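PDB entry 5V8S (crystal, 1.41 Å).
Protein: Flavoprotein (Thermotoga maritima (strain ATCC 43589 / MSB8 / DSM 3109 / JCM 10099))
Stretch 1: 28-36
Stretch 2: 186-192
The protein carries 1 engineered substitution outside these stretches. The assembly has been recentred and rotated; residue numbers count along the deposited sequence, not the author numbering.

Stretch 1 (28-36) YVLRIDDDR
Stretch 2, residues 186-192: LLPEILD

Two segments of one chain, far apart in sequence, meet here over a modest 360 Å² of summed buried surface. Stretch 1 is an extended strand from Tyr28 through Asp34, continuing from earlier in the chain and passing into loop at Asp35. Stretch 2 has no regular secondary structure. The register runs antiparallel in sense: the CA of Arg31 lies 8.7 Å from the CA of Leu191, whereas the CA of Asp33 lies 6.2 Å from the CA of Leu187, so the backbones are closer at the Asp33 end and the longer gap is spanned by a side chain.

The strand alternates on an extended backbone, with phi from -83° to -121° and psi from 98° to 145°. Tyr28, chi1 -64° (m), is out of reach. Val29 (chi1 61°, p) points toward stretch 2 and makes the apolar contact of the interface, its CG1 lying 4.0 Å from CD1 of Leu191. Leu191 (phi/psi -83/-34; chi1 m, chi2 t) leaves its backbone sideways, but the end of its side chain comes nearer the strand. Leu30 (m, t) points away.

Arg31 is the centre of the contact, with 95 Å² covered by stretch 2. Its side chain is almost fully extended: chi1 167°, chi2 176° and chi3 151°, all t, with chi4 at -172°. This reach brings the guanidinium to backbone carbonyls of the loop. NH2 donates to O of Pro188 at 2.8 Å (N-H...O angle 156°), and NH1 donates to O of Ile190 at 3.1 Å (148°). Both acceptors sit at the guanidinium edge, near its plane, where the N-H bonds point. A water extends the pattern: it accepts from Arg31 NH1 at 2.9 Å and donates to Leu191 O at 2.8 Å. The carbonyls are presented by Pro188 at -66/156 (ring C-gamma exo) and Ile190 at -147/170, with Glu189 at -78/7 turning the chain between them. The CA-to-CB bonds of Glu189 (chi1 -32°, between wells) and Ile190 (p, t) point away from the strand; Ile190 meets Arg31 through its carbonyl O.

Ile32 (t, t) points away, and Asp33 (chi1 -72°, m; chi2 -2°) points toward stretch 2 again, on the same side as Arg31. Its carboxylate forms a salt bridge with that arginine: NE to OD1 is 2.7 Å at a nearly linear 170°, and NH2 to OD2 is 3.1 Å at 145°; NH2 to OD1, at 3.3 Å and 130°, is weak. On the Arg31 guanidinium, NE bonds to Asp33, NH1 bonds to Ile190 O and the water, and NH2 is shared between the Asp33 carboxylate and Pro188 O. The CB of Asp33 also packs 3.7 Å from CD2 of Leu187 (phi/psi -113/79; m, t).

Asp34 (chi1 -170°, t) goes sideways; its backbone N lies 4.0 Å from CD2 of Leu187, and its OD1 accepts from Arg36 N at 3.0 Å. Asp35 (-99/10; chi1 61°, p) places CB 4.2 Å from CD1 of Leu187. Arg36, chi1 m, makes no contact with stretch 2.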

# COMPACT_ATOMS: atom_id res chain seq x y z
N TYR A 28 10.65 -21.13 33.10
CA TYR A 28 11.63 -20.58 32.18
C TYR A 28 10.90 -19.90 31.03
O TYR A 28 9.85 -20.38 30.57
CB TYR A 28 12.51 -21.68 31.58
CG TYR A 28 13.35 -22.39 32.61
CD1 TYR A 28 12.80 -23.39 33.40
CD2 TYR A 28 14.69 -22.08 32.79
CE1 TYR A 28 13.55 -24.04 34.35
CE2 TYR A 28 15.45 -22.73 33.74
CZ TYR A 28 14.87 -23.71 34.51
OH TYR A 28 15.62 -24.36 35.47
N VAL A 29 11.47 -18.81 30.55
CA VAL A 29 11.10 -18.25 29.25
C VAL A 29 12.14 -18.68 28.22
O VAL A 29 13.34 -18.72 28.51
CB VAL A 29 10.95 -16.71 29.27
CG1 VAL A 29 12.28 -16.05 29.66
CG2 VAL A 29 10.42 -16.18 27.93
N LEU A 30 11.65 -18.98 27.02
CA LEU A 30 12.47 -19.18 25.83
C LEU A 30 12.00 -18.13 24.83
O LEU A 30 10.90 -18.23 24.30
CB LEU A 30 12.26 -20.57 25.25
CG LEU A 30 12.69 -21.71 26.17
CD1 LEU A 30 11.91 -22.95 25.86
CD2 LEU A 30 14.17 -21.98 26.02
N ARG A 31 12.83 -17.11 24.60
CA ARG A 31 12.47 -15.97 23.77
C ARG A 31 13.45 -15.86 22.61
O ARG A 31 14.67 -15.89 22.83
CB ARG A 31 12.49 -14.66 24.60
CG ARG A 31 12.44 -13.38 23.77
CD ARG A 31 12.35 -12.11 24.61
NE ARG A 31 12.98 -11.00 23.90
CZ ARG A 31 13.20 -9.80 24.42
NH1 ARG A 31 12.80 -9.52 25.66
NH2 ARG A 31 13.83 -8.87 23.71
N ILE A 32 12.92 -15.75 21.40
CA ILE A 32 13.75 -15.47 20.23
C ILE A 32 13.36 -14.10 19.67
O ILE A 32 12.18 -13.76 19.61
CB ILE A 32 13.69 -16.59 19.17
CG1 ILE A 32 14.76 -16.35 18.10
CG2 ILE A 32 12.30 -16.72 18.56
CD1 ILE A 32 14.98 -17.51 17.17
N ASP A 33 14.36 -13.31 19.33
CA ASP A 33 14.16 -11.95 18.82
C ASP A 33 14.23 -11.98 17.30
O ASP A 33 15.31 -12.13 16.72
CB ASP A 33 15.22 -11.02 19.43
CG ASP A 33 14.97 -10.75 20.90
OD1 ASP A 33 13.96 -11.25 21.41
OD2 ASP A 33 15.77 -10.02 21.52
N ASP A 34 13.07 -11.84 16.64
CA ASP A 34 12.99 -11.94 15.18
C ASP A 34 13.37 -10.59 14.59
O ASP A 34 12.54 -9.68 14.50
CB ASP A 34 11.59 -12.37 14.74
CG ASP A 34 11.53 -12.73 13.28
OD1 ASP A 34 12.53 -12.49 12.58
OD2 ASP A 34 10.49 -13.25 12.84
N ASP A 35 14.62 -10.47 14.18
CA ASP A 35 15.09 -9.29 13.47
C ASP A 35 15.14 -9.50 11.96
O ASP A 35 15.71 -8.66 11.24
CB ASP A 35 16.44 -8.81 14.00
CG ASP A 35 17.54 -9.84 13.86
OD1 ASP A 35 17.25 -10.98 13.46
OD2 ASP A 35 18.70 -9.50 14.14
N ARG A 36 14.58 -10.60 11.46
CA ARG A 36 14.51 -10.84 10.02
C ARG A 36 13.20 -10.35 9.43
O ARG A 36 13.18 -9.79 8.33
CB ARG A 36 14.67 -12.34 9.71
CG ARG A 36 16.05 -12.92 10.02
CD ARG A 36 16.14 -14.41 9.61
NE ARG A 36 17.24 -15.11 10.27
CZ ARG A 36 17.38 -16.44 10.28
NH1 ARG A 36 16.49 -17.22 9.67
NH2 ARG A 36 18.41 -16.98 10.90
N LEU A 186 8.64 -4.74 19.10
CA LEU A 186 9.92 -4.25 19.65
C LEU A 186 10.72 -5.39 20.26
O LEU A 186 10.17 -6.35 20.81
CB LEU A 186 9.74 -3.11 20.69
CG LEU A 186 11.02 -2.35 21.09
CD1 LEU A 186 11.56 -1.47 19.99
CD2 LEU A 186 10.80 -1.51 22.35
N LEU A 187 12.05 -5.26 20.21
CA LEU A 187 12.95 -6.22 20.84
C LEU A 187 13.68 -5.55 21.99
O LEU A 187 14.85 -5.17 21.84
CB LEU A 187 13.95 -6.72 19.81
CG LEU A 187 13.32 -7.36 18.57
CD1 LEU A 187 14.39 -7.67 17.52
CD2 LEU A 187 12.51 -8.60 18.96
N PRO A 188 13.04 -5.39 23.15
CA PRO A 188 13.65 -4.61 24.22
C PRO A 188 14.89 -5.29 24.76
O PRO A 188 15.06 -6.52 24.70
CB PRO A 188 12.55 -4.55 25.29
CG PRO A 188 11.30 -4.99 24.61
CD PRO A 188 11.72 -5.90 23.53
N GLU A 189 15.76 -4.47 25.34
CA GLU A 189 17.07 -4.91 25.80
C GLU A 189 17.02 -5.67 27.12
O GLU A 189 18.08 -5.97 27.67
CB GLU A 189 17.98 -3.68 25.95
CG GLU A 189 17.70 -2.53 24.95
CD GLU A 189 18.85 -1.52 24.87
OE1 GLU A 189 18.57 -0.30 24.83
OE2 GLU A 189 20.03 -1.94 24.86
N ILE A 190 15.84 -6.00 27.63
CA ILE A 190 15.69 -6.80 28.85
C ILE A 190 14.41 -7.62 28.71
O ILE A 190 13.62 -7.42 27.78
CB ILE A 190 15.71 -5.96 30.15
CG1 ILE A 190 14.53 -5.00 30.23
CG2 ILE A 190 17.04 -5.20 30.28
CD1 ILE A 190 14.42 -4.37 31.65
N LEU A 191 14.21 -8.58 29.62
CA LEU A 191 13.07 -9.48 29.52
C LEU A 191 11.79 -8.90 30.09
O LEU A 191 10.69 -9.26 29.63
CB LEU A 191 13.34 -10.80 30.25
CG LEU A 191 14.37 -11.75 29.65
CD1 LEU A 191 14.64 -12.92 30.59
CD2 LEU A 191 13.83 -12.26 28.34
N ASP A 192 11.88 -8.10 31.15
CA ASP A 192 10.70 -7.78 31.94
C ASP A 192 10.49 -6.28 32.10
O ASP A 192 11.16 -5.47 31.45
CB ASP A 192 10.75 -8.48 33.30
CG ASP A 192 11.79 -7.89 34.24
OD1 ASP A 192 12.61 -7.07 33.80
OD2 ASP A 192 11.79 -8.28 35.43
O HOH W 1 10.62 -10.64 27.16